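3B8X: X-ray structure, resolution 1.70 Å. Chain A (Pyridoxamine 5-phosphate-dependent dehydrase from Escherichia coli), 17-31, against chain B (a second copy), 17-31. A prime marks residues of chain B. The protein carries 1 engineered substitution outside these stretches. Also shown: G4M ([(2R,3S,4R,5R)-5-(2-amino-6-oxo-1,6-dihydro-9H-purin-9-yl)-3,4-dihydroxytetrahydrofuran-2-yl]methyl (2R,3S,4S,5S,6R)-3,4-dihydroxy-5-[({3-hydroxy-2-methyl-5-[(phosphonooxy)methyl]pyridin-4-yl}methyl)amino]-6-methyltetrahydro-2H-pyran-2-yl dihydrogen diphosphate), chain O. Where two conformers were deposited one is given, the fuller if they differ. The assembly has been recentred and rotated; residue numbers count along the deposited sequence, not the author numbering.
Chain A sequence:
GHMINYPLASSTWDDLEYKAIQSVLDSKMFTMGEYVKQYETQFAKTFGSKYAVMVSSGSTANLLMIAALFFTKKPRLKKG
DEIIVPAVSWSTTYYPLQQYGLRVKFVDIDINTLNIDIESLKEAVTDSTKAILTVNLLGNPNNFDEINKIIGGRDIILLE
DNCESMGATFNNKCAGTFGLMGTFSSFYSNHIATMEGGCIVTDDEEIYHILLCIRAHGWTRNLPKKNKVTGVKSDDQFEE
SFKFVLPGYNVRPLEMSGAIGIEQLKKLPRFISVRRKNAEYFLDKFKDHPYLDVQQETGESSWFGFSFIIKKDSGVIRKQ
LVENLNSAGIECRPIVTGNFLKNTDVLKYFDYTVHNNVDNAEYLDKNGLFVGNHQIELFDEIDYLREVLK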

# COMPACT_ATOMS: atom_id res chain seq x y z
N GLU A 17 -23.60 -2.86 -8.16
CA GLU A 17 -22.37 -2.38 -7.53
C GLU A 17 -22.72 -1.12 -6.80
O GLU A 17 -22.22 -0.85 -5.70
N TYR A 18 -23.62 -0.35 -7.39
CA TYR A 18 -24.00 0.93 -6.82
C TYR A 18 -24.81 0.79 -5.51
O TYR A 18 -24.65 1.56 -4.56
N LYS A 19 -25.64 -0.23 -5.45
CA LYS A 19 -26.38 -0.55 -4.24
C LYS A 19 -25.50 -1.10 -3.13
O LYS A 19 -25.74 -0.84 -1.98
N ALA A 20 -24.46 -1.84 -3.49
CA ALA A 20 -23.49 -2.33 -2.51
C ALA A 20 -22.78 -1.10 -1.92
O ALA A 20 -22.55 -1.03 -0.71
N ILE A 21 -22.36 -0.18 -2.77
CA ILE A 21 -21.67 1.01 -2.28
C ILE A 21 -22.61 1.71 -1.32
O ILE A 21 -22.21 2.19 -0.27
N GLN A 22 -23.90 1.70 -1.66
CA GLN A 22 -24.88 2.32 -0.82
C GLN A 22 -25.09 1.65 0.51
O GLN A 22 -25.26 2.29 1.54
N SER A 23 -25.03 0.33 0.50
CA SER A 23 -25.13 -0.41 1.75
C SER A 23 -24.02 0.02 2.73
O SER A 23 -24.23 0.14 3.92
N VAL A 24 -22.80 0.17 2.22
CA VAL A 24 -21.67 0.57 3.07
C VAL A 24 -21.91 1.97 3.64
O VAL A 24 -21.72 2.19 4.84
N LEU A 25 -22.34 2.90 2.78
CA LEU A 25 -22.56 4.27 3.18
C LEU A 25 -23.60 4.25 4.28
O LEU A 25 -23.47 4.93 5.29
N ASP A 26 -24.63 3.44 4.06
CA ASP A 26 -25.72 3.27 5.02
C ASP A 26 -25.21 2.70 6.35
O ASP A 26 -25.54 3.19 7.43
N SER A 27 -24.31 1.73 6.28
CA SER A 27 -23.75 1.17 7.49
C SER A 27 -22.87 2.16 8.25
O SER A 27 -22.58 1.94 9.41
N LYS A 28 -22.36 3.18 7.58
CA LYS A 28 -21.36 4.09 8.16
C LYS A 28 -20.10 3.34 8.63
O LYS A 28 -19.26 3.89 9.35
N MET A 29 -19.93 2.10 8.18
CA MET A 29 -18.70 1.37 8.52
C MET A 29 -17.82 1.27 7.29
O MET A 29 -18.09 0.53 6.36
N PHE A 30 -16.77 2.08 7.27
CA PHE A 30 -15.93 2.16 6.10
C PHE A 30 -14.63 1.38 6.10
O PHE A 30 -14.10 1.03 5.05
N THR A 31 -14.10 1.23 7.29
CA THR A 31 -12.81 0.58 7.50
C THR A 31 -13.01 -0.89 7.21
O THR A 31 -14.07 -1.46 7.49
N GLU B 17 -19.80 15.41 2.82
CA GLU B 17 -18.93 14.31 2.43
C GLU B 17 -19.70 13.33 1.56
O GLU B 17 -19.18 12.84 0.58
N TYR B 18 -20.96 13.10 1.88
CA TYR B 18 -21.79 12.20 1.09
C TYR B 18 -22.07 12.75 -0.29
O TYR B 18 -22.15 12.01 -1.26
N LYS B 19 -22.21 14.07 -0.36
CA LYS B 19 -22.42 14.74 -1.63
C LYS B 19 -21.17 14.60 -2.51
O LYS B 19 -21.24 14.51 -3.74
N ALA B 20 -20.00 14.64 -1.87
CA ALA B 20 -18.75 14.47 -2.59
C ALA B 20 -18.71 13.06 -3.19
O ALA B 20 -18.36 12.89 -4.35
N ILE B 21 -19.01 12.05 -2.38
CA ILE B 21 -19.00 10.67 -2.87
C ILE B 21 -19.98 10.51 -4.02
O ILE B 21 -19.67 9.89 -5.04
N GLN B 22 -21.14 11.11 -3.88
CA GLN B 22 -22.13 11.05 -4.94
C GLN B 22 -21.56 11.62 -6.23
O GLN B 22 -21.80 11.10 -7.33
N SER B 23 -20.84 12.73 -6.11
CA SER B 23 -20.23 13.34 -7.26
C SER B 23 -19.22 12.42 -7.93
O SER B 23 -19.14 12.41 -9.15
N VAL B 24 -18.45 11.65 -7.16
CA VAL B 24 -17.54 10.71 -7.80
C VAL B 24 -18.36 9.59 -8.48
O VAL B 24 -18.12 9.20 -9.62
N LEU B 25 -19.35 9.09 -7.77
CA LEU B 25 -20.20 8.05 -8.31
C LEU B 25 -20.83 8.53 -9.60
O LEU B 25 -20.78 7.85 -10.60
N ASP B 26 -21.43 9.71 -9.60
CA ASP B 26 -22.06 10.18 -10.83
C ASP B 26 -21.05 10.23 -11.95
O ASP B 26 -21.38 9.92 -13.08
N SER B 27 -19.82 10.63 -11.66
CA SER B 27 -18.80 10.75 -12.71
C SER B 27 -18.32 9.44 -13.34
O SER B 27 -17.78 9.42 -14.44
N LYS B 28 -18.40 8.38 -12.57
CA LYS B 28 -17.91 7.10 -13.04
C LYS B 28 -16.39 6.95 -13.17
O LYS B 28 -15.90 5.96 -13.72
N MET B 29 -15.67 7.94 -12.65
CA MET B 29 -14.21 7.89 -12.61
C MET B 29 -13.80 7.72 -11.15
O MET B 29 -13.92 8.64 -10.32
N PHE B 30 -13.37 6.51 -10.83
CA PHE B 30 -13.00 6.12 -9.48
C PHE B 30 -11.51 6.10 -9.16
O PHE B 30 -11.08 6.23 -8.01
N THR B 31 -10.72 5.94 -10.21
CA THR B 31 -9.30 5.86 -10.01
C THR B 31 -8.78 7.23 -9.78
O THR B 31 -9.27 8.17 -10.38

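The two copies of helix 17-27 run nearly antiparallel, at 169°, with axes 12.4 Å apart at closest approach. That spacing leaves room for large side chains, and the register sets Tyr18 beside Leu25′ and Leu25 beside Tyr18′, so one small set of contacts is used twice.

The apolar contact is made by Tyr18, Ile21 and Leu25 with their mates. All six take m at chi1, and the isoleucines and leucines add t at chi2. Ile21, Ile21′ and Leu25 point toward the other stretch; the tyrosines and Leu25′ leave their backbones sideways, yet their ends come nearer. Leu25 CD2 lies 3.3 Å from Tyr18′ CE2 and 3.6 Å from Ile21′ CD1. The reciprocal set is looser: Leu25′ CD2 is 3.8 Å from both Tyr18 CE2 and Ile21 CD1.

The tyrosines also reach past the helix end. Tyr18 OH sits 3.3 Å from Lys28′ CG and meets the edge of the Phe30′ ring, 3.6 Å from CZ; Tyr18′ OH does likewise with Lys28 CG at 3.4 Å and Phe30 CZ at 3.8 Å. No hydrogen bond crosses between the stretches, so the contact rests on packing; 435 Å² is buried, both sides summed.

The side-chain hydrogen bonds of Gln22 and Ser27 stay within their own stretch. Gln22 NE2 donates to Asp26 OD1 at 2.5 Å, one turn on, and Gln22′ NE2 to Asp26′ OD1 at 2.6 Å. At the helix end Ser27 (p) donates from OG to Val24 O at 2.6 Å and accepts from Met29 N at 2.8 Å, bracing the turn where Lys28 adopts positive phi.

That turn holds the guanine of G4M through backbone atoms: N1 donates to Lys28 O at 2.7 Å, and Phe30 N donates to O6 at 2.7 Å. Thr31 OG1 adds a side-chain bond to N7 at 2.8 Å.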

# COMPACT_ATOMS: atom_id res chain seq x y z
CB GLU A 17 -21.24 -2.14 -8.56
CG GLU A 17 -20.57 -3.44 -8.95
CD GLU A 17 -21.44 -4.32 -9.85
OE1 GLU A 17 -22.35 -3.76 -10.50
OE2 GLU A 17 -21.16 -5.55 -9.90
CB TYR A 18 -24.74 1.73 -7.88
CG TYR A 18 -23.76 2.34 -8.86
CD1 TYR A 18 -23.50 1.75 -10.11
CD2 TYR A 18 -23.04 3.48 -8.51
CE1 TYR A 18 -22.56 2.33 -10.99
CE2 TYR A 18 -22.10 4.06 -9.37
CZ TYR A 18 -21.86 3.49 -10.61
OH TYR A 18 -20.95 4.10 -11.45
CB LYS A 19 -27.49 -1.53 -4.57
CG LYS A 19 -28.45 -0.92 -5.59
CD LYS A 19 -29.59 -1.85 -5.79
CE LYS A 19 -30.74 -1.21 -6.54
NZ LYS A 19 -31.75 -2.26 -6.83
CB ALA A 20 -22.45 -3.23 -3.21
CB ILE A 21 -21.19 1.97 -3.39
CG1 ILE A 21 -19.99 1.36 -4.14
CG2 ILE A 21 -20.79 3.33 -2.78
CD1 ILE A 21 -19.79 1.99 -5.51
CB GLN A 22 -26.21 2.39 -1.56
CG GLN A 22 -27.17 3.37 -0.94
CD GLN A 22 -26.53 4.71 -0.67
OE1 GLN A 22 -25.95 5.32 -1.56
NE2 GLN A 22 -26.65 5.20 0.56
CB SER A 23 -25.00 -1.89 1.44
OG SER A 23 -26.14 -2.26 0.70
CB VAL A 24 -20.35 0.53 2.26
CG1 VAL A 24 -19.15 1.10 3.09
CG2 VAL A 24 -20.12 -0.88 1.74
CB LEU A 25 -23.03 5.10 2.01
CG LEU A 25 -21.96 5.62 1.03
CD1 LEU A 25 -22.59 6.09 -0.29
CD2 LEU A 25 -21.09 6.71 1.62
CB ASP A 26 -26.86 2.44 4.41
CG ASP A 26 -27.53 3.14 3.23
OD1 ASP A 26 -27.03 4.22 2.85
OD2 ASP A 26 -28.54 2.64 2.68
CB SER A 27 -22.86 -0.03 7.13
OG SER A 27 -21.56 0.43 6.71
CB LYS A 28 -21.92 5.02 9.24
CG LYS A 28 -22.64 6.23 8.74
CD LYS A 28 -23.87 6.42 9.59
CE LYS A 28 -23.75 7.59 10.54
NZ LYS A 28 -25.08 7.99 11.11
CB MET A 29 -18.91 0.00 9.17
CG MET A 29 -17.60 -0.82 9.35
SD MET A 29 -16.19 -0.06 10.27
CE MET A 29 -17.01 0.24 11.86
CB PHE A 30 -15.65 3.64 5.75
CG PHE A 30 -16.91 4.44 5.55
CD1 PHE A 30 -17.42 5.24 6.57
CD2 PHE A 30 -17.70 4.25 4.42
CE1 PHE A 30 -18.66 5.88 6.44
CE2 PHE A 30 -18.92 4.92 4.25
CZ PHE A 30 -19.38 5.75 5.26
CB THR A 31 -12.46 0.76 8.96
OG1 THR A 31 -12.34 2.17 9.18
CG2 THR A 31 -11.22 0.05 9.32
CB GLU B 17 -18.26 13.66 3.62
CG GLU B 17 -17.10 14.53 4.13
CD GLU B 17 -17.57 15.68 4.99
OE1 GLU B 17 -18.75 15.70 5.35
OE2 GLU B 17 -16.77 16.58 5.30
CB TYR B 18 -23.10 11.97 1.83
CG TYR B 18 -22.89 10.99 2.96
CD1 TYR B 18 -22.53 11.42 4.26
CD2 TYR B 18 -22.97 9.61 2.72
CE1 TYR B 18 -22.29 10.48 5.26
CE2 TYR B 18 -22.71 8.67 3.70
CZ TYR B 18 -22.41 9.11 4.98
OH TYR B 18 -22.20 8.17 5.96
CB LYS B 19 -22.76 16.23 -1.42
CG LYS B 19 -24.27 16.50 -1.28
CD LYS B 19 -24.58 17.62 -0.29
CE LYS B 19 -25.94 17.39 0.39
NZ LYS B 19 -26.95 18.41 0.01
CB ALA B 20 -17.53 14.70 -1.64
CB ILE B 21 -19.36 9.69 -1.76
CG1 ILE B 21 -18.24 9.76 -0.69
CG2 ILE B 21 -19.61 8.30 -2.32
CD1 ILE B 21 -18.54 9.01 0.62
CB GLN B 22 -23.38 11.85 -4.54
CG GLN B 22 -24.54 11.55 -5.47
CD GLN B 22 -24.80 10.04 -5.67
OE1 GLN B 22 -25.04 9.30 -4.71
NE2 GLN B 22 -24.79 9.60 -6.92
CB SER B 23 -19.61 14.70 -6.90
OG SER B 23 -20.01 15.09 -5.60
CB VAL B 24 -16.55 10.09 -6.81
CG1 VAL B 24 -15.62 9.04 -7.50
CG2 VAL B 24 -15.77 11.18 -6.17
CB LEU B 25 -21.30 7.75 -7.28
CG LEU B 25 -20.79 7.03 -6.04
CD1 LEU B 25 -21.85 7.00 -4.99
CD2 LEU B 25 -20.37 5.59 -6.40
CB ASP B 26 -22.65 11.56 -10.64
CG ASP B 26 -23.82 11.57 -9.67
OD1 ASP B 26 -24.33 10.46 -9.36
OD2 ASP B 26 -24.22 12.67 -9.20
CB SER B 27 -17.58 11.51 -12.17
OG SER B 27 -16.79 10.66 -11.35
CB LYS B 28 -18.74 6.62 -14.22
CG LYS B 28 -20.19 6.31 -13.83
CD LYS B 28 -21.00 5.92 -15.07
CE LYS B 28 -22.50 5.90 -14.80
NZ LYS B 28 -23.33 5.71 -16.03
CB MET B 29 -13.53 9.11 -13.24
CG MET B 29 -12.04 9.24 -12.86
SD MET B 29 -10.89 8.00 -13.56
CE MET B 29 -11.38 8.01 -15.30
CB PHE B 30 -13.64 4.75 -9.19
CG PHE B 30 -15.14 4.76 -9.36
CD1 PHE B 30 -15.73 4.25 -10.50
CD2 PHE B 30 -15.94 5.46 -8.46
CE1 PHE B 30 -17.10 4.35 -10.70
CE2 PHE B 30 -17.33 5.56 -8.65
CZ PHE B 30 -17.90 5.02 -9.78
CB THR B 31 -8.61 5.33 -11.27
OG1 THR B 31 -9.06 3.99 -11.49
CG2 THR B 31 -7.10 5.33 -11.08
OP3 G4M O . -3.35 4.42 10.10
PL G4M O . -2.43 5.04 8.97
OP1 G4M O . -1.75 3.92 8.02
OP2 G4M O . -3.32 6.03 8.06
OP4 G4M O . -1.31 6.00 9.67
C5B G4M O . -0.34 5.17 10.23
C5L G4M O . 0.33 5.95 11.30
C6L G4M O . 1.61 6.45 11.07
N1L G4M O . 2.24 7.08 12.03
C2L G4M O . 1.72 7.29 13.23
C2A G4M O . 2.53 7.98 14.30
C3L G4M O . 0.43 6.87 13.54
O3L G4M O . -0.01 7.05 14.81
C4L G4M O . -0.31 6.19 12.52
C4A G4M O . -1.60 5.71 12.75
N4A G4M O . -2.12 5.79 13.94
C4G G4M O . -3.47 5.40 14.13
C5G G4M O . -3.69 4.82 15.50
C6G G4M O . -3.13 5.75 16.58
O5G G4M O . -5.11 4.85 15.61
C3G G4M O . -3.90 4.33 13.11
O3G G4M O . -4.73 4.96 12.14
C2G G4M O . -4.75 3.24 13.84
O2G G4M O . -5.48 2.43 12.91
C1G G4M O . -5.74 3.87 14.79
O1G G4M O . -6.09 2.85 15.71
P2 G4M O . -7.59 2.76 16.22
O3P G4M O . -8.10 4.22 16.69
O4P G4M O . -7.59 1.86 17.57
OPP G4M O . -8.38 2.16 14.95
P G4M O . -9.88 1.69 15.28
O1P G4M O . -10.14 0.66 16.50
O2P G4M O . -10.25 0.99 13.91
O5' G4M O . -10.83 2.95 15.26
C5' G4M O . -10.96 3.52 16.55
C4' G4M O . -12.45 3.68 16.82
O4' G4M O . -13.12 4.16 15.62
C3' G4M O . -13.08 2.30 17.14
O3' G4M O . -14.14 2.55 18.05
C2' G4M O . -13.59 1.82 15.77
O2' G4M O . -14.73 0.98 15.98
C1' G4M O . -14.05 3.15 15.18
N9 G4M O . -14.09 3.10 13.71
C8 G4M O . -13.02 2.96 12.89
N7 G4M O . -13.45 3.00 11.64
C4 G4M O . -15.22 3.26 12.95
C5 G4M O . -14.81 3.20 11.60
C6 G4M O . -15.80 3.36 10.56
O6 G4M O . -15.53 3.33 9.37
N3 G4M O . -16.51 3.44 13.25
C2 G4M O . -17.41 3.56 12.28
N1 G4M O . -17.08 3.53 10.95
N2 G4M O . -18.72 3.73 12.61